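Beta-ketothiolase BktB (Ralstonia eutropha, PDB 4NZS) condenses acetyl-CoA with propionyl-CoA to beta-ketovaleryl-CoA, or two acetyl-CoA molecules to acetoacetyl-CoA, and is required for efficient production of the copolyester PHBV. Local coordinates at residues Asn61-Glu66 against Arg127-Ala132; Ala184-His189 against His227-Asp232; Ser14-Ala19 against Arg41-Arg46; His56-Asn61 against Leu89-Leu94. All coordinates share one frame; numbering follows the deposited sequence.

Interaction 1. Residues Asn61-Glu66 against Arg127-Ala132; sequences NVIQTE and RAPYLA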
loop_
_atom_site.group_PDB
_atom_site.type_symbol
_atom_site.label_atom_id
_atom_site.label_comp_id
_atom_site.label_asym_id
_atom_site.label_seq_id
_atom_site.Cartn_x
_atom_site.Cartn_y
_atom_site.Cartn_z
ATOM N N ASN A 61 19.006 10.880 -13.379
ATOM C CA ASN A 61 18.124 10.673 -12.264
ATOM C C ASN A 61 18.265 9.242 -11.875
ATOM O O ASN A 61 18.533 8.403 -12.759
ATOM C CB ASN A 61 16.693 10.917 -12.713
ATOM C CG ASN A 61 15.702 10.448 -11.701
ATOM O OD1 ASN A 61 15.519 11.086 -10.670
ATOM N ND2 ASN A 61 15.133 9.306 -11.931
ATOM N N VAL A 62 18.021 8.919 -10.610
ATOM C CA VAL A 62 18.058 7.483 -10.272
ATOM C C VAL A 62 16.784 6.831 -9.801
ATOM O O VAL A 62 16.436 5.696 -10.183
ATOM C CB VAL A 62 19.130 7.178 -9.225
ATOM C CG1 VAL A 62 19.294 5.675 -9.121
ATOM C CG2 VAL A 62 20.443 7.812 -9.633
ATOM N N ILE A 63 16.134 7.532 -8.905
ATOM C CA ILE A 63 15.015 7.030 -8.212
ATOM C C ILE A 63 13.770 7.649 -8.846
ATOM O O ILE A 63 13.631 8.859 -8.883
ATOM C CB ILE A 63 15.050 7.508 -6.760
ATOM C CG1 ILE A 63 16.270 6.976 -6.002
ATOM C CG2 ILE A 63 13.796 7.035 -6.058
ATOM C CD1 ILE A 63 16.433 7.603 -4.600
ATOM N N GLN A 64 12.851 6.800 -9.279
ATOM C CA GLN A 64 11.578 7.205 -9.798
ATOM C C GLN A 64 10.614 7.470 -8.626
ATOM O O GLN A 64 10.372 6.636 -7.760
ATOM C CB GLN A 64 11.079 6.143 -10.732
ATOM C CG GLN A 64 12.134 5.849 -11.747
ATOM C CD GLN A 64 11.683 4.942 -12.857
ATOM O OE1 GLN A 64 12.406 4.780 -13.846
ATOM N NE2 GLN A 64 10.508 4.331 -12.709
ATOM N N THR A 65 10.200 8.724 -8.578
ATOM C CA THR A 65 9.211 9.242 -7.718
ATOM C C THR A 65 7.834 8.943 -8.242
ATOM O O THR A 65 6.903 8.836 -7.469
ATOM C CB THR A 65 9.355 10.756 -7.661
ATOM O OG1 THR A 65 10.621 11.051 -7.064
ATOM C CG2 THR A 65 8.315 11.354 -6.793
ATOM N N GLU A 66 7.691 8.780 -9.548
ATOM C CA GLU A 66 6.378 8.690 -10.116
ATOM C C GLU A 66 6.544 8.412 -11.555
ATOM O O GLU A 66 7.652 8.352 -12.007
ATOM C CB GLU A 66 5.625 9.994 -9.882
ATOM C CG GLU A 66 6.355 11.228 -10.371
ATOM C CD GLU A 66 5.403 12.380 -10.686
ATOM O OE1 GLU A 66 4.222 12.152 -10.975
ATOM O OE2 GLU A 66 5.813 13.516 -10.619
ATOM N N ARG A 127 11.001 12.555 -1.919
ATOM C CA ARG A 127 9.870 11.898 -2.532
ATOM C C ARG A 127 10.200 10.477 -3.029
ATOM O O ARG A 127 9.464 9.907 -3.863
ATOM C CB ARG A 127 9.299 12.775 -3.722
ATOM C CG ARG A 127 8.940 14.193 -3.341
ATOM C CD ARG A 127 8.554 15.112 -4.541
ATOM N NE ARG A 127 7.231 14.827 -5.103
ATOM C CZ ARG A 127 6.083 15.176 -4.544
ATOM N NH1 ARG A 127 6.081 15.812 -3.398
ATOM N NH2 ARG A 127 4.925 14.864 -5.113
ATOM N N ALA A 128 11.239 9.838 -2.498
ATOM C CA ALA A 128 11.515 8.538 -3.071
ATOM C C ALA A 128 10.380 7.788 -2.513
ATOM O O ALA A 128 9.978 8.079 -1.420
ATOM C CB ALA A 128 12.865 7.943 -2.622
ATOM N N PRO A 129 9.888 6.783 -3.235
ATOM C CA PRO A 129 8.824 5.940 -2.798
ATOM C C PRO A 129 9.166 4.666 -2.059
ATOM O O PRO A 129 10.328 4.246 -2.011
ATOM C CB PRO A 129 8.273 5.461 -4.134
ATOM C CG PRO A 129 9.489 5.256 -4.956
ATOM C CD PRO A 129 10.273 6.486 -4.625
ATOM N N TYR A 130 8.103 4.017 -1.598
ATOM C CA TYR A 130 8.090 2.624 -1.281
ATOM C C TYR A 130 7.380 1.804 -2.370
ATOM O O TYR A 130 6.305 2.206 -2.842
ATOM C CB TYR A 130 7.320 2.470 -0.009
ATOM C CG TYR A 130 8.075 3.024 1.151
ATOM C CD1 TYR A 130 8.107 4.386 1.437
ATOM C CD2 TYR A 130 8.800 2.185 1.939
ATOM C CE1 TYR A 130 8.813 4.842 2.535
ATOM C CE2 TYR A 130 9.516 2.644 3.003
ATOM C CZ TYR A 130 9.543 3.939 3.301
ATOM O OH TYR A 130 10.310 4.280 4.371
ATOM N N LEU A 131 7.972 0.679 -2.788
ATOM C CA LEU A 131 7.320 -0.235 -3.733
ATOM C C LEU A 131 6.612 -1.249 -2.919
ATOM O O LEU A 131 7.060 -1.546 -1.830
ATOM C CB LEU A 131 8.291 -1.074 -4.565
ATOM C CG LEU A 131 9.582 -0.529 -5.132
ATOM C CD1 LEU A 131 10.325 -1.691 -5.796
ATOM C CD2 LEU A 131 9.226 0.554 -6.120
ATOM N N ALA A 132 5.532 -1.798 -3.462
ATOM C CA ALA A 132 4.828 -2.932 -2.869
ATOM C C ALA A 132 4.970 -4.057 -3.827
ATOM O O ALA A 132 4.225 -4.103 -4.796
ATOM C CB ALA A 132 3.365 -2.633 -2.681
#
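Ile63, Gln64 and Thr65 meet Arg127, Ala128 and Pro129 by methyl packing and by carbonyl oxygens set against carbon. The methyl CG2 of Ile63, anti to the backbone N (its CG1 has chi1 -63°), touches two neighbours on one side, CB of Ala128 at 3.7 Å and CD of the Pro129 ring at 3.8 Å. One residue on, Gln64 O lies 3.1 Å from CD of the same Pro129. Thr65 also offers its methyl, CG2, which lies 3.5 Å from CB of Arg127 and approaches that residue's carbonyl O as closely.

In the next shell, both carboxylate oxygens of Glu123 take backbone N-H groups, from Val62 and Ile63, while Asp69 takes that of Thr65. Arg127 carries its guanidinium off to the carbonyl of Lys28. Two loop segments of the thiolase N-terminal domain thus meet beside the subunit interface: Arg136 of the second subunit donates to Ala128 O, and strand 130-132 pairs antiparallel with a strand of that subunit. Ile63 packs on that subunit's Met70, its side chain about 10 Å from that of Cys95, the nucleophile by similarity. The contact is shape fit without directional bonds of its own; bonds elsewhere fix the loop.

Interaction 2. Residues Ala184-His189 against His227-Asp232; sequences AALESH and HDATID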
loop_
_atom_site.group_PDB
_atom_site.type_symbol
_atom_site.label_atom_id
_atom_site.label_comp_id
_atom_site.label_asym_id
_atom_site.label_seq_id
_atom_site.Cartn_x
_atom_site.Cartn_y
_atom_site.Cartn_z
ATOM N N ALA A 184 37.811 16.876 7.653
ATOM C CA ALA A 184 37.396 17.087 6.262
ATOM C C ALA A 184 35.948 17.576 6.230
ATOM O O ALA A 184 35.588 18.404 5.389
ATOM C CB ALA A 184 37.548 15.810 5.434
ATOM N N ALA A 185 35.145 17.085 7.176
ATOM C CA ALA A 185 33.722 17.395 7.249
ATOM C C ALA A 185 33.461 18.722 7.845
ATOM O O ALA A 185 32.704 19.531 7.312
ATOM C CB ALA A 185 33.000 16.346 8.066
ATOM N N LEU A 186 34.074 18.942 8.983
ATOM C CA LEU A 186 34.005 20.239 9.621
ATOM C C LEU A 186 34.469 21.319 8.654
ATOM O O LEU A 186 33.973 22.463 8.654
ATOM C CB LEU A 186 34.902 20.227 10.844
ATOM C CG LEU A 186 34.982 21.603 11.453
ATOM C CD1 LEU A 186 33.576 22.181 11.600
ATOM C CD2 LEU A 186 35.727 21.545 12.788
ATOM N N GLU A 187 35.451 20.947 7.846
ATOM C CA GLU A 187 35.952 21.822 6.827
ATOM C C GLU A 187 34.846 22.100 5.853
ATOM O O GLU A 187 34.423 23.261 5.746
ATOM C CB GLU A 187 37.138 21.198 6.095
ATOM C CG GLU A 187 37.492 21.856 4.758
ATOM C CD GLU A 187 38.161 23.217 4.904
ATOM O OE1 GLU A 187 38.192 23.796 6.029
ATOM O OE2 GLU A 187 38.662 23.712 3.865
ATOM N N SER A 188 34.385 21.041 5.156
ATOM C CA SER A 188 33.372 21.177 4.063
ATOM C C SER A 188 32.328 22.183 4.487
ATOM O O SER A 188 31.959 23.099 3.725
ATOM C CB SER A 188 32.684 19.840 3.736
ATOM O OG SER A 188 32.167 19.822 2.389
ATOM N N HIS A 189 31.872 22.034 5.725
ATOM C CA HIS A 189 30.962 23.028 6.303
ATOM C C HIS A 189 31.536 24.425 6.312
ATOM O O HIS A 189 30.945 25.339 5.740
ATOM C CB HIS A 189 30.504 22.610 7.691
ATOM C CG HIS A 189 29.509 21.488 7.662
ATOM N ND1 HIS A 189 29.860 20.170 7.866
ATOM C CD2 HIS A 189 28.183 21.487 7.411
ATOM C CE1 HIS A 189 28.784 19.411 7.776
ATOM N NE2 HIS A 189 27.757 20.188 7.499
ATOM N N HIS A 227 26.578 26.370 9.955
ATOM C CA HIS A 227 27.487 27.493 10.179
ATOM C C HIS A 227 28.071 27.517 11.598
ATOM O O HIS A 227 29.071 28.206 11.842
ATOM C CB HIS A 227 26.739 28.788 9.892
ATOM C CG HIS A 227 26.114 28.820 8.532
ATOM N ND1 HIS A 227 26.618 29.578 7.497
ATOM C CD2 HIS A 227 25.047 28.160 8.024
ATOM C CE1 HIS A 227 25.880 29.396 6.415
ATOM N NE2 HIS A 227 24.922 28.537 6.707
ATOM N N ASP A 228 27.461 26.750 12.516
ATOM C CA ASP A 228 27.918 26.637 13.899
ATOM C C ASP A 228 28.900 25.493 13.963
ATOM O O ASP A 228 29.017 24.807 14.985
ATOM C CB ASP A 228 26.751 26.312 14.856
ATOM C CG ASP A 228 25.610 27.333 14.800
ATOM O OD1 ASP A 228 25.698 28.274 13.977
ATOM O OD2 ASP A 228 24.624 27.187 15.571
ATOM N N ALA A 229 29.614 25.298 12.863
ATOM C CA ALA A 229 30.353 24.076 12.617
ATOM C C ALA A 229 31.418 23.887 13.695
ATOM O O ALA A 229 32.405 24.602 13.705
ATOM C CB ALA A 229 30.982 24.126 11.218
ATOM N N THR A 230 31.194 22.929 14.595
ATOM C CA THR A 230 32.051 22.667 15.753
ATOM C C THR A 230 32.690 21.310 15.550
ATOM O O THR A 230 32.086 20.468 14.909
ATOM C CB THR A 230 31.182 22.601 17.017
ATOM O OG1 THR A 230 30.472 23.838 17.172
ATOM C CG2 THR A 230 31.993 22.296 18.259
ATOM N N ILE A 231 33.891 21.076 16.077
ATOM C CA ILE A 231 34.525 19.745 15.930
ATOM C C ILE A 231 33.822 18.762 16.847
ATOM O O ILE A 231 33.542 17.638 16.482
ATOM C CB ILE A 231 36.046 19.661 16.280
ATOM C CG1 ILE A 231 36.775 21.017 16.154
ATOM C CG2 ILE A 231 36.687 18.577 15.413
ATOM C CD1 ILE A 231 38.292 20.950 15.959
ATOM N N ASP A 232 33.538 19.219 18.051
ATOM C CA ASP A 232 33.038 18.362 19.114
ATOM C C ASP A 232 31.543 18.156 18.939
ATOM O O ASP A 232 30.926 17.324 19.613
ATOM C CB ASP A 232 33.398 18.987 20.456
ATOM C CG ASP A 232 34.609 19.899 20.339
ATOM O OD1 ASP A 232 34.490 20.923 19.624
ATOM O OD2 ASP A 232 35.680 19.582 20.898
#
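The imidazole of His189 and the peptide carbonyl of Ala185 are the flat groups here, and His189 itself meets the other segment through CB, 3.9 Å from Ala229 CB. This is helix-to-loop packing in the thiolase loop domain, the excursion between strands 116-124 and 257-267: helix 178-197 is crossed on its outer side by the irregular loop 227-232. ND1 of the His189 ring turns back along the helix to Ala185 O at 3.0 Å, standing 49° out of the carbonyl plane. The backbone N of His189 reaches the same oxygen from the opposite face, so two donors grip it and the ring is pinned to its own helix. Arg226 and Met234 also pack on His189.

Leu186 carries most of the contact. With CG anti to the backbone N (chi1 174°), its two methyls fork over the loop, CD1 to Ala229 and CD2 to Ile231, whose side chain it meets at about a right angle. On the helix's other side, Ser188 bonds to Glu324 and Ser352. Within the loop, Thr230 OG1 donates to Asp228 O at 2.8 Å. Ile231 CG1 lies 3.6 Å from Leu186 CD2, and Ala229 CB is only 3.3 Å from Leu186 CD1, tighter than usual for two carbons.

Interaction 3. Residues Ser14-Ala19 against Arg41-Arg46; sequences SGVRTA and REALAR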
loop_
_atom_site.group_PDB
_atom_site.type_symbol
_atom_site.label_atom_id
_atom_site.label_comp_id
_atom_site.label_asym_id
_atom_site.label_seq_id
_atom_site.Cartn_x
_atom_site.Cartn_y
_atom_site.Cartn_z
ATOM N N SER A 14 25.732 28.375 -20.710
ATOM C CA SER A 14 25.194 28.630 -19.375
ATOM C C SER A 14 25.225 27.375 -18.523
ATOM O O SER A 14 25.337 26.243 -19.051
ATOM C CB SER A 14 23.754 29.082 -19.477
ATOM O OG SER A 14 22.936 27.988 -19.830
ATOM N N GLY A 15 25.105 27.582 -17.215
ATOM C CA GLY A 15 25.159 26.494 -16.242
ATOM C C GLY A 15 24.462 26.932 -14.967
ATOM O O GLY A 15 24.836 27.934 -14.392
ATOM N N VAL A 16 23.480 26.172 -14.485
ATOM C CA VAL A 16 22.614 26.664 -13.410
ATOM C C VAL A 16 22.023 25.518 -12.543
ATOM O O VAL A 16 21.991 24.342 -12.985
ATOM C CB VAL A 16 21.506 27.562 -14.066
ATOM C CG1 VAL A 16 20.076 27.113 -13.735
ATOM C CG2 VAL A 16 21.702 29.027 -13.717
ATOM N N ARG A 17 21.529 25.866 -11.343
ATOM C CA ARG A 17 20.983 24.867 -10.434
ATOM C C ARG A 17 19.987 25.388 -9.388
ATOM O O ARG A 17 20.070 26.490 -8.989
ATOM C CB ARG A 17 22.136 24.216 -9.687
ATOM C CG ARG A 17 22.890 25.119 -8.732
ATOM C CD ARG A 17 23.776 24.213 -7.873
ATOM N NE ARG A 17 24.577 24.856 -6.843
ATOM C CZ ARG A 17 24.171 25.094 -5.605
ATOM N NH1 ARG A 17 22.940 24.822 -5.224
ATOM N NH2 ARG A 17 24.991 25.664 -4.747
ATOM N N THR A 18 19.037 24.577 -8.956
ATOM C CA THR A 18 18.351 24.867 -7.692
ATOM C C THR A 18 19.403 24.850 -6.628
ATOM O O THR A 18 20.503 24.358 -6.859
ATOM C CB THR A 18 17.271 23.821 -7.305
ATOM O OG1 THR A 18 17.873 22.563 -6.978
ATOM C CG2 THR A 18 16.272 23.644 -8.488
ATOM N N ALA A 19 19.059 25.448 -5.504
ATOM C CA ALA A 19 19.730 25.207 -4.229
ATOM C C ALA A 19 19.385 23.807 -3.777
ATOM O O ALA A 19 18.410 23.247 -4.267
ATOM C CB ALA A 19 19.215 26.210 -3.192
ATOM N N ARG A 41 14.538 25.975 -17.923
ATOM C CA ARG A 41 14.117 27.292 -18.362
ATOM C C ARG A 41 15.119 28.348 -17.975
ATOM O O ARG A 41 15.496 29.211 -18.797
ATOM C CB ARG A 41 12.777 27.672 -17.812
ATOM C CG ARG A 41 12.143 28.779 -18.631
ATOM C CD ARG A 41 10.665 28.558 -18.793
ATOM N NE ARG A 41 9.977 28.821 -17.529
ATOM C CZ ARG A 41 9.713 30.054 -17.051
ATOM N NH1 ARG A 41 10.090 31.161 -17.710
ATOM N NH2 ARG A 41 9.062 30.202 -15.901
ATOM N N GLU A 42 15.619 28.275 -16.761
ATOM C CA GLU A 42 16.592 29.275 -16.360
ATOM C C GLU A 42 17.915 29.270 -17.136
ATOM O O GLU A 42 18.506 30.324 -17.417
ATOM C CB GLU A 42 16.901 29.173 -14.882
ATOM C CG GLU A 42 17.204 30.524 -14.293
ATOM C CD GLU A 42 16.030 31.458 -14.505
ATOM O OE1 GLU A 42 15.939 32.023 -15.618
ATOM O OE2 GLU A 42 15.189 31.584 -13.584
ATOM N N ALA A 43 18.402 28.096 -17.477
ATOM C CA ALA A 43 19.685 28.020 -18.108
ATOM C C ALA A 43 19.583 28.526 -19.532
ATOM O O ALA A 43 20.559 28.936 -20.111
ATOM C CB ALA A 43 20.201 26.583 -18.070
ATOM N N LEU A 44 18.400 28.467 -20.118
ATOM C CA LEU A 44 18.193 29.084 -21.431
ATOM C C LEU A 44 18.334 30.610 -21.376
ATOM O O LEU A 44 19.068 31.220 -22.147
ATOM C CB LEU A 44 16.808 28.710 -21.971
ATOM C CG LEU A 44 16.718 27.396 -22.768
ATOM C CD1 LEU A 44 18.054 26.680 -23.005
ATOM C CD2 LEU A 44 15.698 26.466 -22.124
ATOM N N ALA A 45 17.610 31.197 -20.435
ATOM C CA ALA A 45 17.626 32.619 -20.189
ATOM C C ALA A 45 19.032 33.180 -20.090
ATOM O O ALA A 45 19.322 34.216 -20.660
ATOM C CB ALA A 45 16.857 32.910 -18.912
ATOM N N ARG A 46 19.877 32.548 -19.292
ATOM C CA ARG A 46 21.270 32.961 -19.166
ATOM C C ARG A 46 22.034 32.753 -20.444
ATOM O O ARG A 46 22.862 33.552 -20.830
ATOM C CB ARG A 46 21.956 32.240 -18.021
ATOM C CG ARG A 46 21.112 32.174 -16.773
ATOM C CD ARG A 46 21.729 32.928 -15.615
ATOM N NE ARG A 46 20.945 32.713 -14.410
ATOM C CZ ARG A 46 20.776 33.607 -13.449
ATOM N NH1 ARG A 46 21.350 34.794 -13.534
ATOM N NH2 ARG A 46 20.033 33.305 -12.398
#
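Ser14 holds its hydroxyl at chi1 73°, between the backbone N and the carbonyl carbon, and this rotation aims OG at the helix, where it donates to Ala43 O at 2.6 Å. Arg46 has CG anti to its carbonyl carbon and then bends at chi2 (-116°), which lays the rest of the chain alongside the strand and brings NE 3.8 Å from Val16 CG2. The two side chains cross at about a right angle.

The hydroxyl comes in 28° off the carbonyl plane of Ala43 at a buried position; OG is also weakly bonded to the backbone N of Val264. Around this polar pin the contact is mostly carbon against carbon, apart from the Val16 methyl on the arginine NE. Ser14 CB lies 3.9 Å from Arg46 CB. Val16 splits its methyls, CG1 resting on Glu42 CB at 4.0 Å while CG2 takes the arginine. The carboxylate of Glu42 leads away from the strand, and Arg46 NH1 has a long, weak ion pair with Asp203.

In the layered thiolase fold, helix 32-47 runs back over strand 10-22, the two local axes 7.2 Å apart at 146°, and its Ala43 and Leu44 also touch Val264 of the adjacent strand 257-267. Arg17 points the other way, packing on Leu363 and Val366 while its guanidinium pairs with Asp222, so the strand is sandwiched between helices 32-47 and 357-375.

Interaction 4. Residues His56-Asn61 against Leu89-Leu94; sequences HVVFGN and LTVNRL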
loop_
_atom_site.group_PDB
_atom_site.type_symbol
_atom_site.label_atom_id
_atom_site.label_comp_id
_atom_site.label_asym_id
_atom_site.label_seq_id
_atom_site.Cartn_x
_atom_site.Cartn_y
_atom_site.Cartn_z
ATOM N N HIS A 56 18.726 18.372 -28.375
ATOM C CA HIS A 56 18.942 17.172 -27.555
ATOM C C HIS A 56 18.933 17.509 -26.064
ATOM O O HIS A 56 19.451 18.552 -25.674
ATOM C CB HIS A 56 20.232 16.446 -27.924
ATOM C CG HIS A 56 20.041 14.975 -28.140
ATOM N ND1 HIS A 56 19.326 14.185 -27.267
ATOM C CD2 HIS A 56 20.446 14.157 -29.140
ATOM C CE1 HIS A 56 19.307 12.947 -27.711
ATOM N NE2 HIS A 56 19.992 12.897 -28.839
ATOM N N VAL A 57 18.285 16.672 -25.247
ATOM C CA VAL A 57 18.378 16.809 -23.778
ATOM C C VAL A 57 18.673 15.503 -23.050
ATOM O O VAL A 57 18.089 14.463 -23.319
ATOM C CB VAL A 57 17.100 17.370 -23.178
ATOM C CG1 VAL A 57 17.210 17.466 -21.654
ATOM C CG2 VAL A 57 16.806 18.734 -23.790
ATOM N N VAL A 58 19.591 15.563 -22.105
ATOM C CA VAL A 58 19.828 14.411 -21.285
ATOM C C VAL A 58 19.816 14.773 -19.805
ATOM O O VAL A 58 20.540 15.669 -19.370
ATOM C CB VAL A 58 21.136 13.720 -21.665
ATOM C CG1 VAL A 58 21.353 12.502 -20.773
ATOM C CG2 VAL A 58 21.112 13.322 -23.151
ATOM N N PHE A 59 18.996 14.045 -19.043
ATOM C CA PHE A 59 18.954 14.193 -17.619
ATOM C C PHE A 59 19.422 12.932 -16.914
ATOM O O PHE A 59 19.346 11.818 -17.426
ATOM C CB PHE A 59 17.558 14.600 -17.182
ATOM C CG PHE A 59 17.433 16.063 -16.879
ATOM C CD1 PHE A 59 17.330 16.988 -17.895
ATOM C CD2 PHE A 59 17.376 16.507 -15.555
ATOM C CE1 PHE A 59 17.212 18.336 -17.606
ATOM C CE2 PHE A 59 17.239 17.854 -15.253
ATOM C CZ PHE A 59 17.181 18.773 -16.283
ATOM N N GLY A 60 19.988 13.151 -15.747
ATOM C CA GLY A 60 20.397 12.091 -14.862
ATOM C C GLY A 60 19.448 12.084 -13.687
ATOM O O GLY A 60 19.093 13.142 -13.087
ATOM N N ASN A 61 19.006 10.880 -13.379
ATOM C CA ASN A 61 18.124 10.673 -12.264
ATOM C C ASN A 61 18.265 9.242 -11.875
ATOM O O ASN A 61 18.533 8.403 -12.759
ATOM C CB ASN A 61 16.693 10.917 -12.713
ATOM C CG ASN A 61 15.702 10.448 -11.701
ATOM O OD1 ASN A 61 15.519 11.086 -10.670
ATOM N ND2 ASN A 61 15.133 9.306 -11.931
ATOM N N LEU A 89 16.370 12.283 -23.215
ATOM C CA LEU A 89 16.730 10.986 -22.749
ATOM C C LEU A 89 17.036 11.062 -21.276
ATOM O O LEU A 89 17.694 11.962 -20.840
ATOM C CB LEU A 89 17.996 10.576 -23.463
ATOM C CG LEU A 89 18.731 9.410 -22.829
ATOM C CD1 LEU A 89 18.077 8.145 -23.332
ATOM C CD2 LEU A 89 20.224 9.410 -23.163
ATOM N N THR A 90 16.533 10.134 -20.484
ATOM C CA THR A 90 16.894 10.144 -19.093
ATOM C C THR A 90 17.899 9.077 -18.974
ATOM O O THR A 90 17.846 8.134 -19.746
ATOM C CB THR A 90 15.702 9.873 -18.213
ATOM O OG1 THR A 90 14.752 10.879 -18.521
ATOM C CG2 THR A 90 16.123 9.970 -16.697
ATOM N N VAL A 91 18.808 9.217 -18.038
ATOM C CA VAL A 91 19.934 8.316 -17.962
ATOM C C VAL A 91 20.284 8.013 -16.519
ATOM O O VAL A 91 19.975 8.774 -15.626
ATOM C CB VAL A 91 21.100 8.998 -18.657
ATOM C CG1 VAL A 91 22.434 8.464 -18.195
ATOM C CG2 VAL A 91 20.951 8.827 -20.159
ATOM N N ASN A 92 20.821 6.831 -16.269
ATOM C CA ASN A 92 21.190 6.481 -14.913
ATOM C C ASN A 92 22.545 5.818 -14.756
ATOM O O ASN A 92 22.741 4.714 -15.193
ATOM C CB ASN A 92 20.108 5.607 -14.287
ATOM C CG ASN A 92 20.486 5.114 -12.910
ATOM O OD1 ASN A 92 21.376 5.651 -12.284
ATOM N ND2 ASN A 92 19.817 4.085 -12.445
ATOM N N ARG A 93 23.446 6.481 -14.057
ATOM C CA ARG A 93 24.697 5.881 -13.639
ATOM C C ARG A 93 24.909 6.123 -12.165
ATOM O O ARG A 93 25.989 6.479 -11.746
ATOM C CB ARG A 93 25.893 6.369 -14.446
ATOM C CG ARG A 93 27.020 5.350 -14.483
ATOM C CD ARG A 93 28.328 5.914 -15.004
ATOM N NE ARG A 93 28.295 6.082 -16.445
ATOM C CZ ARG A 93 28.667 5.154 -17.309
ATOM N NH1 ARG A 93 29.116 3.995 -16.883
ATOM N NH2 ARG A 93 28.591 5.391 -18.602
ATOM N N LEU A 94 23.846 5.958 -11.395
ATOM C CA LEU A 94 23.903 6.105 -9.955
ATOM C C LEU A 94 24.388 7.502 -9.597
ATOM O O LEU A 94 23.854 8.476 -10.093
ATOM C CB LEU A 94 24.761 5.004 -9.326
ATOM C CG LEU A 94 24.096 3.666 -9.110
ATOM C CD1 LEU A 94 22.985 3.783 -8.095
ATOM C CD2 LEU A 94 23.592 3.111 -10.423
#
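Val58, Leu89 and Val91 make the close-packed side of this pair of parallel strands, 57-60 and 88-92, neighbours in the central mixed sheet joined through helices 67-70 and 72-79 as a beta-alpha-beta crossover. The two methyls of Val58 have different partners: CG1, anti to the backbone N (chi1 180°), meets Val91 CG2 at 3.7 Å, while CG2 lies 4.0 Å from Leu89 CD2, with the two side chains side by side and pointing the same way. Helix 97-110 closes this face, Ala101 on Val58 and Gln100 on Val91.

The opposite face is looser between the strands. Phe59 carries its ring away from the neighbouring strand to Leu72 and Ala76 of helix 72-79, and Thr90 OG1 accepts from the backbone N of Gly73, leaving Thr90 CG2 4.1 Å from Asn61 CB. Neither face is a solvent side: all the touching residues are buried, helices lie on both faces, and the far edge of strand 88-92 pairs antiparallel with a strand of the second subunit.

Four backbone bonds hold the strands in register, from Leu89 N to Val57 O (2.8 Å) through Val91 N to Phe59 O (2.7 Å), with Phe59 N and Asn61 N donating back to Leu89 O and Val91 O. Beyond them the chain turns toward Cys95, the nucleophile by similarity. An Asx turn makes the bend: Leu94 N donates to Asn92 OD1 at 2.6 Å, with an N-H...O angle of 165°.

How the interactions relate
From the N terminus, interaction 3 closes first, folding helix 32-47 back over strand 10-22. The chain then enters the same sheet at strand 57-60. Interaction 4 opens at His56 and interaction 1 at Asn61, which they share; interaction 4 closes at 89-94 and interaction 1 only at 127-132, so the two cross instead of nesting. They touch where Val62 CG2 packs against Leu94 O, and both reach the second subunit, linking the sheet edge and the loop 61-66 to the interface. Interaction 2 follows in series, tying helix 178-197 to the loop before strand 257-267, on the opposite side of the chain's centre from interaction 4; its nearest atoms are about 11 Å from interaction 3.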